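Long-range contacts in FAD-binding PCMH-type domain-containing protein (PDB 6YJO), which binds FAD, linked covalently to the protein, and probably works as an oxygen-dependent flavin oxidoreductase: residues 452-457 with 471-476; 346-351 with 460-465; 220-225 with 495-500. All coordinates share one frame; numbering follows the deposited sequence.

From the N terminus, the loop at 220-225, between helix 211-220 and strand 226-236, is the first segment reached; contact 3 pairs it with 495-500 near the C terminus and closes the longest loop. Contacts 1 and 2 both nest inside it. Strand 346-352, an edge strand of the seven-stranded antiparallel sheet, comes next and meets 460-465 in contact 2. Before that loop closes, the chain passes 452-457, whose partner 471-476 follows afterwards, so contacts 1 and 2 cross. Tyr474 and Asp462 both bond Gln499, joining all three contacts. Together they tie the C-terminal part to that sheet through contact 2 and to the 220-225 loop through contact 3, and each touches FAD.

Contact 1: 452-457 with 471-476; sequences GDWGMY and VKRYYG. With FAD (flavin-adenine dinucleotide), chain C.
Arg473 reaches from helix 467-475 and lays its guanidinium flat on the six-membered ring of Trp454, with the two planes only 9° apart. This is a cation-pi stack: CZ of Arg473 sits 3.7 Å from the centroid of that Trp454 ring, and CD adds a CH-pi contact over the same face. The chain gets there by a bend at chi2 (-66°), after which it runs extended. On the opposite face of the guanidinium lies CE of Lys472, so the group is sandwiched, while its NH2 and NE form salt bridges with Asp451 and Glu469.

Two hydrogen bonds join the segments. NH1 of Arg473 donates to O of Trp454 at 3.1 Å, tilted from the guanidinium plane and bent at the hydrogen. The straighter one, at 3.0 Å, runs from N of Met456 to O of Arg473. A CA-H...O contact follows, CA of Tyr474 lying 3.4 Å from O of Met456. Water 1 donates to O of Tyr474 and weakly to O of Met456.

Apolar packing centres on Met456, whose CB touches the ring edge of Tyr474 at CD1 (3.8 Å) and whose CG rests on CB of Arg473. The loop so pinned to the helix runs straight on to Tyr457, an FAD-binding residue that gives its OH proton to O2 of FAD at 2.7 Å, placing the contact beside the flavin site.

The loop 452-457 thus lies between helix 467-475 and strand 346-352, where Gly455 bonds the backbone of Met351, with helix 431-446 against Trp454 and Met456.

Contact 2: 346-351 with 460-465; sequences YSTSLM and YLDTQL. With FAD (flavin-adenine dinucleotide), chain C.
Tyr460 opens the segment with its CB against CB of Ser349, 3.6 Å away. Its ring leads off from the strand to the flavin, where Tyr460 OH comes within 3.1 Å of N3 of FAD. OG of Ser349 accepts from N of Tyr457, and its approach to O of Tyr460 is weak at best. Leu461 takes part through its carbonyl: water 2 donates to O of Leu461 and O of Ser347 and accepts from N of Thr463, bridging loop and strand.

Asp462 carries most of the polar contact. With CG anti to the backbone N (chi1 -175°), its carboxylate lies alongside Thr348, whose OG1 donates to OD2 at 2.8 Å from above the carboxylate plane. Tyr346 OH donates to OD1 at 2.7 Å on the syn side, and N of Gln464 reaches the same oxygen from the other face, forming an Asx turn within the type I turn 462-465. Thr463 CG2 and Gln464 CG then pack on CE1 of Tyr346, each at 3.7 Å.

Two hydroxyls, a backbone N-H and a salt bridge from Arg442 to OD2 surround this buried carboxylate; such a setting would be expected to favour its ionised form and fix its rotation.

Contact 3: 220-225 with 495-500; sequences AGSSFG and FWNPQG. With FAD (flavin-adenine dinucleotide), chain C.
Phe495 lies over Gly225, presenting one face of its ring to the glycine CA. The CH-pi contact measures 4.0 Å from CA of Gly225 to the centroid of the Phe495 ring, 23° off the normal, and the closest approach is CE2 of Phe495 to that CA at 3.7 Å. The glycine has fully extended backbone angles (phi 168°, psi 178°), at which a CB would be jammed against the preceding carbonyl O, and O of Gly225 lies 3.3 Å from C2A of the FAD adenine. The ring thus packs against the same glycine whose carbonyl borders the adenine.

Ser223 is the polar counterpart. Its OG touches CA of Gly500 at 3.5 Å and has a hydrogen-bond partner just beyond, in N of Ile501. No direct hydrogen bond crosses between the segments; instead water 3 joins them, bonded to OG of Ser223 and OG of Ser222. The same water accepts from ND2 of Asn497 at 3.1 Å. Asn497 also begins the type I turn that ends at Gly500. Lys486 of helix 479-489 donates to O of Ser223.

CB of Ser222 packs 3.5 Å from O3B of the FAD ribose, while its OG bonds His173. The contact thus lines the adenosine end of the cofactor site in this PCMH-type FAD-binding fold, with a segment of the berberine-like C-terminal region packed against the loop that borders the adenosine.

Contact 1: 452-457 with 471-476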
# COMPACT_ATOMS: atom_id res chain seq x y z
N GLY A 452 -15.51 11.13 12.60
CA GLY A 452 -15.58 10.81 11.18
C GLY A 452 -14.75 11.73 10.30
O GLY A 452 -15.03 11.85 9.11
N ASP A 453 -13.74 12.39 10.88
CA ASP A 453 -12.86 13.27 10.14
C ASP A 453 -11.52 12.63 9.79
O ASP A 453 -10.71 13.25 9.10
CB ASP A 453 -12.61 14.56 10.93
CG ASP A 453 -13.61 15.66 10.61
OD1 ASP A 453 -14.40 15.49 9.66
OD2 ASP A 453 -13.61 16.69 11.32
N TRP A 454 -11.28 11.41 10.25
CA TRP A 454 -10.00 10.73 10.03
C TRP A 454 -10.26 9.27 9.71
O TRP A 454 -11.25 8.68 10.17
CB TRP A 454 -9.08 10.84 11.26
CG TRP A 454 -9.67 10.24 12.50
CD1 TRP A 454 -10.52 10.85 13.38
CD2 TRP A 454 -9.46 8.91 13.00
NE1 TRP A 454 -10.85 9.99 14.40
CE2 TRP A 454 -10.21 8.79 14.19
CE3 TRP A 454 -8.72 7.82 12.56
CZ2 TRP A 454 -10.23 7.62 14.94
CZ3 TRP A 454 -8.74 6.65 13.31
CH2 TRP A 454 -9.49 6.56 14.48
N GLY A 455 -9.37 8.70 8.91
CA GLY A 455 -9.46 7.30 8.56
C GLY A 455 -8.11 6.62 8.66
O GLY A 455 -7.20 7.12 9.33
N MET A 456 -7.98 5.46 8.01
CA MET A 456 -6.74 4.70 8.00
C MET A 456 -6.52 4.15 6.60
O MET A 456 -7.41 4.17 5.75
CB MET A 456 -6.78 3.59 9.06
CG MET A 456 -6.93 4.11 10.48
SD MET A 456 -7.01 2.81 11.73
CE MET A 456 -5.27 2.42 11.95
N TYR A 457 -5.32 3.65 6.37
CA TYR A 457 -4.86 3.27 5.04
C TYR A 457 -4.73 1.75 4.97
O TYR A 457 -3.98 1.15 5.74
CB TYR A 457 -3.52 3.95 4.74
CG TYR A 457 -2.95 3.67 3.37
CD1 TYR A 457 -3.76 3.47 2.27
CD2 TYR A 457 -1.57 3.63 3.18
CE1 TYR A 457 -3.23 3.22 1.02
CE2 TYR A 457 -1.03 3.38 1.95
CZ TYR A 457 -1.86 3.18 0.87
OH TYR A 457 -1.32 2.93 -0.37
N VAL A 471 -12.71 -1.79 8.57
CA VAL A 471 -13.40 -1.44 7.33
C VAL A 471 -14.04 -0.06 7.45
O VAL A 471 -14.18 0.64 6.44
CB VAL A 471 -14.43 -2.53 6.96
CG1 VAL A 471 -13.74 -3.87 6.76
CG2 VAL A 471 -15.54 -2.64 8.00
N LYS A 472 -14.42 0.35 8.66
CA LYS A 472 -14.90 1.72 8.84
C LYS A 472 -13.83 2.73 8.45
O LYS A 472 -14.13 3.74 7.80
CB LYS A 472 -15.33 1.94 10.29
CG LYS A 472 -15.44 3.42 10.70
CD LYS A 472 -16.19 3.60 12.02
CE LYS A 472 -16.15 5.06 12.48
NZ LYS A 472 -17.36 5.45 13.26
N ARG A 473 -12.58 2.47 8.83
CA ARG A 473 -11.50 3.44 8.67
C ARG A 473 -10.82 3.36 7.31
O ARG A 473 -10.45 4.40 6.75
CB ARG A 473 -10.47 3.25 9.79
CG ARG A 473 -11.02 3.45 11.19
CD ARG A 473 -11.45 4.89 11.44
NE ARG A 473 -12.10 5.03 12.75
CZ ARG A 473 -12.72 6.13 13.17
NH1 ARG A 473 -12.79 7.20 12.38
NH2 ARG A 473 -13.27 6.16 14.37
N TYR A 474 -10.65 2.16 6.76
CA TYR A 474 -10.02 2.06 5.44
C TYR A 474 -10.96 2.56 4.35
O TYR A 474 -10.51 3.22 3.40
CB TYR A 474 -9.62 0.61 5.13
CG TYR A 474 -8.76 -0.10 6.15
CD1 TYR A 474 -8.05 0.60 7.12
CD2 TYR A 474 -8.65 -1.48 6.12
CE1 TYR A 474 -7.26 -0.08 8.05
CE2 TYR A 474 -7.87 -2.16 7.03
CZ TYR A 474 -7.18 -1.45 8.00
OH TYR A 474 -6.40 -2.12 8.91
N TYR A 475 -12.25 2.24 4.46
CA TYR A 475 -13.18 2.40 3.36
C TYR A 475 -14.29 3.41 3.63
O TYR A 475 -15.02 3.76 2.69
CB TYR A 475 -13.80 1.03 3.02
CG TYR A 475 -12.74 -0.03 2.81
CD1 TYR A 475 -11.69 0.19 1.93
CD2 TYR A 475 -12.76 -1.21 3.52
CE1 TYR A 475 -10.70 -0.76 1.75
CE2 TYR A 475 -11.77 -2.17 3.35
CZ TYR A 475 -10.75 -1.93 2.46
OH TYR A 475 -9.77 -2.88 2.28
N GLY A 476 -14.43 3.89 4.86
CA GLY A 476 -15.28 5.05 5.10
C GLY A 476 -16.70 4.84 4.61
O GLY A 476 -17.33 3.81 4.87
PA FAD C . 0.22 -9.49 -0.58
O1A FAD C . 0.31 -10.02 0.81
O2A FAD C . 0.59 -10.52 -1.66
O5B FAD C . -1.21 -8.89 -0.86
C5B FAD C . -1.83 -7.97 0.07
C4B FAD C . -3.32 -7.99 -0.14
O4B FAD C . -3.61 -8.02 -1.55
C3B FAD C . -4.02 -9.21 0.46
O3B FAD C . -5.33 -8.87 0.91
C2B FAD C . -4.07 -10.17 -0.73
O2B FAD C . -5.12 -11.12 -0.62
C1B FAD C . -4.33 -9.19 -1.87
N9A FAD C . -3.91 -9.67 -3.19
C8A FAD C . -2.64 -9.96 -3.61
N7A FAD C . -2.57 -10.39 -4.85
C5A FAD C . -3.90 -10.38 -5.27
C6A FAD C . -4.50 -10.73 -6.49
N6A FAD C . -3.83 -11.17 -7.56
N1A FAD C . -5.84 -10.61 -6.58
C2A FAD C . -6.52 -10.17 -5.52
N3A FAD C . -6.06 -9.81 -4.32
C4A FAD C . -4.73 -9.95 -4.26
N1 FAD C . 2.55 1.07 0.60
C2 FAD C . 2.48 2.36 0.14
O2 FAD C . 1.40 2.90 -0.12
N3 FAD C . 3.65 3.08 -0.05
C4 FAD C . 4.93 2.62 0.18
O4 FAD C . 5.90 3.35 -0.02
C4X FAD C . 4.99 1.26 0.67
N5 FAD C . 6.16 0.75 0.92
C5X FAD C . 6.21 -0.56 1.38
C6 FAD C . 7.45 -1.12 1.69
C7 FAD C . 7.56 -2.44 2.13
C7M FAD C . 8.92 -3.01 2.42
C8 FAD C . 6.39 -3.19 2.34
C8M FAD C . 6.46 -4.61 2.82
C9 FAD C . 5.15 -2.63 2.06
C9A FAD C . 5.05 -1.32 1.59
N10 FAD C . 3.81 -0.73 1.30
C10 FAD C . 3.74 0.56 0.84
C1' FAD C . 2.56 -1.46 1.52
C2' FAD C . 2.02 -2.17 0.29
O2' FAD C . 1.39 -1.23 -0.58
C3' FAD C . 0.99 -3.20 0.73
O3' FAD C . 1.60 -4.06 1.69
C4' FAD C . 0.42 -4.06 -0.39
O4' FAD C . -0.98 -4.23 -0.23
C5' FAD C . 1.10 -5.41 -0.43
O5' FAD C . 0.82 -6.05 -1.69
P FAD C . 1.50 -7.41 -2.07
O1P FAD C . 0.78 -8.03 -3.27
O2P FAD C . 2.97 -7.20 -2.22
O3P FAD C . 1.20 -8.26 -0.75
O HOH W 1 -7.68 2.62 2.68

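Contact 2: 346-351 with 460-465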
# COMPACT_ATOMS: atom_id res chain seq x y z
N TYR A 346 5.23 -4.55 13.58
CA TYR A 346 3.83 -4.18 13.68
C TYR A 346 3.69 -2.71 13.31
O TYR A 346 4.49 -1.89 13.74
CB TYR A 346 3.27 -4.43 15.09
CG TYR A 346 1.97 -3.71 15.36
CD1 TYR A 346 0.81 -4.07 14.70
CD2 TYR A 346 1.91 -2.68 16.29
CE1 TYR A 346 -0.38 -3.41 14.95
CE2 TYR A 346 0.72 -2.01 16.54
CZ TYR A 346 -0.42 -2.39 15.87
OH TYR A 346 -1.62 -1.75 16.11
N SER A 347 2.67 -2.40 12.51
CA SER A 347 2.49 -1.04 12.02
C SER A 347 1.02 -0.64 12.05
O SER A 347 0.12 -1.47 12.16
CB SER A 347 3.03 -0.87 10.58
OG SER A 347 4.43 -1.09 10.53
N THR A 348 0.81 0.67 11.95
CA THR A 348 -0.53 1.24 11.84
C THR A 348 -0.40 2.57 11.11
O THR A 348 0.70 3.06 10.86
CB THR A 348 -1.19 1.41 13.22
OG1 THR A 348 -2.52 1.91 13.06
CG2 THR A 348 -0.39 2.38 14.09
N SER A 349 -1.55 3.16 10.78
CA SER A 349 -1.59 4.33 9.91
C SER A 349 -2.65 5.31 10.40
O SER A 349 -3.44 5.02 11.30
CB SER A 349 -1.88 3.94 8.46
OG SER A 349 -3.11 3.25 8.36
N LEU A 350 -2.64 6.49 9.78
CA LEU A 350 -3.72 7.46 9.92
C LEU A 350 -3.85 8.22 8.60
O LEU A 350 -2.87 8.41 7.88
CB LEU A 350 -3.47 8.45 11.07
CG LEU A 350 -3.70 7.95 12.49
CD1 LEU A 350 -3.30 9.03 13.49
CD2 LEU A 350 -5.16 7.55 12.69
N MET A 351 -5.07 8.64 8.30
CA MET A 351 -5.39 9.45 7.12
C MET A 351 -6.13 10.68 7.63
O MET A 351 -7.35 10.78 7.52
CB MET A 351 -6.22 8.64 6.10
CG MET A 351 -5.48 7.45 5.50
SD MET A 351 -5.26 7.58 3.71
CE MET A 351 -4.25 9.06 3.60
N TYR A 460 -1.40 0.02 4.67
CA TYR A 460 -0.73 0.05 5.98
C TYR A 460 -1.67 -0.49 7.06
O TYR A 460 -1.82 0.11 8.12
CB TYR A 460 -0.28 1.46 6.32
CG TYR A 460 0.76 2.07 5.40
CD1 TYR A 460 1.52 1.29 4.54
CD2 TYR A 460 1.00 3.44 5.42
CE1 TYR A 460 2.47 1.86 3.71
CE2 TYR A 460 1.94 4.02 4.60
CZ TYR A 460 2.68 3.23 3.74
OH TYR A 460 3.63 3.81 2.92
N LEU A 461 -2.31 -1.62 6.78
CA LEU A 461 -3.40 -2.09 7.64
C LEU A 461 -2.92 -2.30 9.07
O LEU A 461 -1.84 -2.84 9.32
CB LEU A 461 -3.98 -3.39 7.08
CG LEU A 461 -3.03 -4.58 6.90
CD1 LEU A 461 -3.08 -5.51 8.10
CD2 LEU A 461 -3.37 -5.32 5.62
N ASP A 462 -3.75 -1.84 10.01
CA ASP A 462 -3.51 -2.06 11.43
C ASP A 462 -4.08 -3.43 11.79
O ASP A 462 -5.30 -3.62 11.79
CB ASP A 462 -4.15 -0.95 12.27
CG ASP A 462 -3.83 -1.08 13.74
OD1 ASP A 462 -3.47 -2.19 14.18
OD2 ASP A 462 -3.92 -0.06 14.46
N THR A 463 -3.20 -4.37 12.12
CA THR A 463 -3.61 -5.76 12.26
C THR A 463 -4.49 -5.97 13.49
O THR A 463 -5.30 -6.90 13.50
CB THR A 463 -2.38 -6.66 12.31
OG1 THR A 463 -2.76 -8.00 12.02
CG2 THR A 463 -1.73 -6.59 13.69
N GLN A 464 -4.35 -5.13 14.51
CA GLN A 464 -5.05 -5.34 15.77
C GLN A 464 -6.49 -4.84 15.75
O GLN A 464 -7.15 -4.84 16.80
CB GLN A 464 -4.29 -4.65 16.91
CG GLN A 464 -2.85 -5.10 17.08
CD GLN A 464 -2.73 -6.57 17.42
OE1 GLN A 464 -2.44 -7.40 16.56
NE2 GLN A 464 -2.96 -6.90 18.69
N LEU A 465 -7.01 -4.43 14.59
CA LEU A 465 -8.32 -3.80 14.51
C LEU A 465 -9.43 -4.83 14.29
O LEU A 465 -9.25 -5.81 13.56
CB LEU A 465 -8.35 -2.77 13.39
CG LEU A 465 -7.63 -1.46 13.70
CD1 LEU A 465 -7.72 -0.52 12.52
CD2 LEU A 465 -8.22 -0.81 14.95
PA FAD C . 0.22 -9.49 -0.58
O1A FAD C . 0.31 -10.02 0.81
O2A FAD C . 0.59 -10.52 -1.66
O5B FAD C . -1.21 -8.89 -0.86
C5B FAD C . -1.83 -7.97 0.07
C4B FAD C . -3.32 -7.99 -0.14
O4B FAD C . -3.61 -8.02 -1.55
C3B FAD C . -4.02 -9.21 0.46
O3B FAD C . -5.33 -8.87 0.91
C2B FAD C . -4.07 -10.17 -0.73
O2B FAD C . -5.12 -11.12 -0.62
C1B FAD C . -4.33 -9.19 -1.87
N9A FAD C . -3.91 -9.67 -3.19
C8A FAD C . -2.64 -9.96 -3.61
N7A FAD C . -2.57 -10.39 -4.85
C5A FAD C . -3.90 -10.38 -5.27
C6A FAD C . -4.50 -10.73 -6.49
N6A FAD C . -3.83 -11.17 -7.56
N1A FAD C . -5.84 -10.61 -6.58
C2A FAD C . -6.52 -10.17 -5.52
N3A FAD C . -6.06 -9.81 -4.32
C4A FAD C . -4.73 -9.95 -4.26
N1 FAD C . 2.55 1.07 0.60
C2 FAD C . 2.48 2.36 0.14
O2 FAD C . 1.40 2.90 -0.12
N3 FAD C . 3.65 3.08 -0.05
C4 FAD C . 4.93 2.62 0.18
O4 FAD C . 5.90 3.35 -0.02
C4X FAD C . 4.99 1.26 0.67
N5 FAD C . 6.16 0.75 0.92
C5X FAD C . 6.21 -0.56 1.38
C6 FAD C . 7.45 -1.12 1.69
C7 FAD C . 7.56 -2.44 2.13
C7M FAD C . 8.92 -3.01 2.42
C8 FAD C . 6.39 -3.19 2.34
C8M FAD C . 6.46 -4.61 2.82
C9 FAD C . 5.15 -2.63 2.06
C9A FAD C . 5.05 -1.32 1.59
N10 FAD C . 3.81 -0.73 1.30
C10 FAD C . 3.74 0.56 0.84
C1' FAD C . 2.56 -1.46 1.52
C2' FAD C . 2.02 -2.17 0.29
O2' FAD C . 1.39 -1.23 -0.58
C3' FAD C . 0.99 -3.20 0.73
O3' FAD C . 1.60 -4.06 1.69
C4' FAD C . 0.42 -4.06 -0.39
O4' FAD C . -0.98 -4.23 -0.23
C5' FAD C . 1.10 -5.41 -0.43
O5' FAD C . 0.82 -6.05 -1.69
P FAD C . 1.50 -7.41 -2.07
O1P FAD C . 0.78 -8.03 -3.27
O2P FAD C . 2.97 -7.20 -2.22
O3P FAD C . 1.20 -8.26 -0.75
O HOH W 2 -0.36 -3.98 11.47

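Contact 3: 220-225 with 495-500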
# COMPACT_ATOMS: atom_id res chain seq x y z
N ALA A 220 -10.42 -1.63 -2.81
CA ALA A 220 -10.76 -2.72 -1.91
C ALA A 220 -10.94 -4.01 -2.69
O ALA A 220 -11.78 -4.85 -2.36
CB ALA A 220 -12.03 -2.40 -1.11
N GLY A 221 -10.14 -4.19 -3.75
CA GLY A 221 -10.34 -5.32 -4.64
C GLY A 221 -9.90 -6.65 -4.09
O GLY A 221 -10.22 -7.68 -4.69
N SER A 222 -9.17 -6.67 -2.98
CA SER A 222 -8.74 -7.93 -2.37
C SER A 222 -9.92 -8.80 -1.95
O SER A 222 -9.76 -10.01 -1.78
CB SER A 222 -7.85 -7.66 -1.15
OG SER A 222 -8.48 -6.77 -0.24
N SER A 223 -11.11 -8.21 -1.80
CA SER A 223 -12.27 -8.89 -1.26
C SER A 223 -13.23 -9.40 -2.32
O SER A 223 -14.27 -9.98 -1.97
CB SER A 223 -13.02 -7.95 -0.31
OG SER A 223 -12.75 -8.25 1.04
N PHE A 224 -12.93 -9.22 -3.61
CA PHE A 224 -13.91 -9.46 -4.66
C PHE A 224 -13.48 -10.44 -5.74
O PHE A 224 -14.32 -10.82 -6.56
CB PHE A 224 -14.29 -8.13 -5.34
CG PHE A 224 -15.00 -7.18 -4.42
CD1 PHE A 224 -14.28 -6.33 -3.60
CD2 PHE A 224 -16.38 -7.16 -4.37
CE1 PHE A 224 -14.93 -5.46 -2.75
CE2 PHE A 224 -17.04 -6.30 -3.52
CZ PHE A 224 -16.31 -5.44 -2.71
N GLY A 225 -12.22 -10.85 -5.78
CA GLY A 225 -11.80 -11.80 -6.79
C GLY A 225 -10.30 -11.90 -6.85
O GLY A 225 -9.57 -11.20 -6.15
N PHE A 495 -13.49 -15.38 -0.72
CA PHE A 495 -12.30 -14.54 -0.64
C PHE A 495 -12.33 -13.81 0.69
O PHE A 495 -12.79 -12.67 0.79
CB PHE A 495 -12.23 -13.58 -1.83
CG PHE A 495 -12.35 -14.26 -3.15
CD1 PHE A 495 -11.39 -15.18 -3.56
CD2 PHE A 495 -13.42 -14.00 -4.00
CE1 PHE A 495 -11.49 -15.81 -4.77
CE2 PHE A 495 -13.53 -14.63 -5.22
CZ PHE A 495 -12.56 -15.54 -5.61
N TRP A 496 -11.82 -14.47 1.72
CA TRP A 496 -11.95 -14.02 3.09
C TRP A 496 -10.60 -13.57 3.63
O TRP A 496 -9.56 -14.13 3.28
CB TRP A 496 -12.51 -15.15 3.97
CG TRP A 496 -12.83 -14.73 5.37
CD1 TRP A 496 -14.04 -14.32 5.84
CD2 TRP A 496 -11.93 -14.68 6.47
NE1 TRP A 496 -13.95 -14.02 7.18
CE2 TRP A 496 -12.66 -14.23 7.59
CE3 TRP A 496 -10.57 -14.97 6.63
CZ2 TRP A 496 -12.08 -14.07 8.84
CZ3 TRP A 496 -10.00 -14.81 7.88
CH2 TRP A 496 -10.75 -14.36 8.97
N ASN A 497 -10.63 -12.53 4.46
CA ASN A 497 -9.48 -12.15 5.26
C ASN A 497 -9.99 -11.44 6.50
O ASN A 497 -11.13 -10.96 6.52
CB ASN A 497 -8.50 -11.26 4.48
CG ASN A 497 -9.08 -9.91 4.13
OD1 ASN A 497 -9.07 -8.99 4.94
ND2 ASN A 497 -9.58 -9.79 2.90
N PRO A 498 -9.18 -11.36 7.56
CA PRO A 498 -9.66 -10.78 8.82
C PRO A 498 -10.35 -9.42 8.67
O PRO A 498 -11.38 -9.19 9.31
CB PRO A 498 -8.39 -10.68 9.66
CG PRO A 498 -7.57 -11.83 9.19
CD PRO A 498 -7.84 -11.95 7.71
N GLN A 499 -9.81 -8.52 7.85
CA GLN A 499 -10.37 -7.19 7.68
C GLN A 499 -11.02 -7.02 6.31
O GLN A 499 -11.08 -5.91 5.77
CB GLN A 499 -9.29 -6.13 7.91
CG GLN A 499 -8.92 -6.02 9.38
CD GLN A 499 -7.63 -5.27 9.63
OE1 GLN A 499 -7.13 -4.55 8.76
NE2 GLN A 499 -7.08 -5.43 10.83
N GLY A 500 -11.55 -8.11 5.76
CA GLY A 500 -12.17 -8.06 4.45
C GLY A 500 -13.59 -7.54 4.51
O GLY A 500 -14.22 -7.47 5.56
PA FAD C . 0.22 -9.49 -0.58
O1A FAD C . 0.31 -10.02 0.81
O2A FAD C . 0.59 -10.52 -1.66
O5B FAD C . -1.21 -8.89 -0.86
C5B FAD C . -1.83 -7.97 0.07
C4B FAD C . -3.32 -7.99 -0.14
O4B FAD C . -3.61 -8.02 -1.55
C3B FAD C . -4.02 -9.21 0.46
O3B FAD C . -5.33 -8.87 0.91
C2B FAD C . -4.07 -10.17 -0.73
O2B FAD C . -5.12 -11.12 -0.62
C1B FAD C . -4.33 -9.19 -1.87
N9A FAD C . -3.91 -9.67 -3.19
C8A FAD C . -2.64 -9.96 -3.61
N7A FAD C . -2.57 -10.39 -4.85
C5A FAD C . -3.90 -10.38 -5.27
C6A FAD C . -4.50 -10.73 -6.49
N6A FAD C . -3.83 -11.17 -7.56
N1A FAD C . -5.84 -10.61 -6.58
C2A FAD C . -6.52 -10.17 -5.52
N3A FAD C . -6.06 -9.81 -4.32
C4A FAD C . -4.73 -9.95 -4.26
N1 FAD C . 2.55 1.07 0.60
C2 FAD C . 2.48 2.36 0.14
O2 FAD C . 1.40 2.90 -0.12
N3 FAD C . 3.65 3.08 -0.05
C4 FAD C . 4.93 2.62 0.18
O4 FAD C . 5.90 3.35 -0.02
C4X FAD C . 4.99 1.26 0.67
N5 FAD C . 6.16 0.75 0.92
C5X FAD C . 6.21 -0.56 1.38
C6 FAD C . 7.45 -1.12 1.69
C7 FAD C . 7.56 -2.44 2.13
C7M FAD C . 8.92 -3.01 2.42
C8 FAD C . 6.39 -3.19 2.34
C8M FAD C . 6.46 -4.61 2.82
C9 FAD C . 5.15 -2.63 2.06
C9A FAD C . 5.05 -1.32 1.59
N10 FAD C . 3.81 -0.73 1.30
C10 FAD C . 3.74 0.56 0.84
C1' FAD C . 2.56 -1.46 1.52
C2' FAD C . 2.02 -2.17 0.29
O2' FAD C . 1.39 -1.23 -0.58
C3' FAD C . 0.99 -3.20 0.73
O3' FAD C . 1.60 -4.06 1.69
C4' FAD C . 0.42 -4.06 -0.39
O4' FAD C . -0.98 -4.23 -0.23
C5' FAD C . 1.10 -5.41 -0.43
O5' FAD C . 0.82 -6.05 -1.69
P FAD C . 1.50 -7.41 -2.07
O1P FAD C . 0.78 -8.03 -3.27
O2P FAD C . 2.97 -7.20 -2.22
O3P FAD C . 1.20 -8.26 -0.75
O HOH W 3 -10.15 -6.94 1.89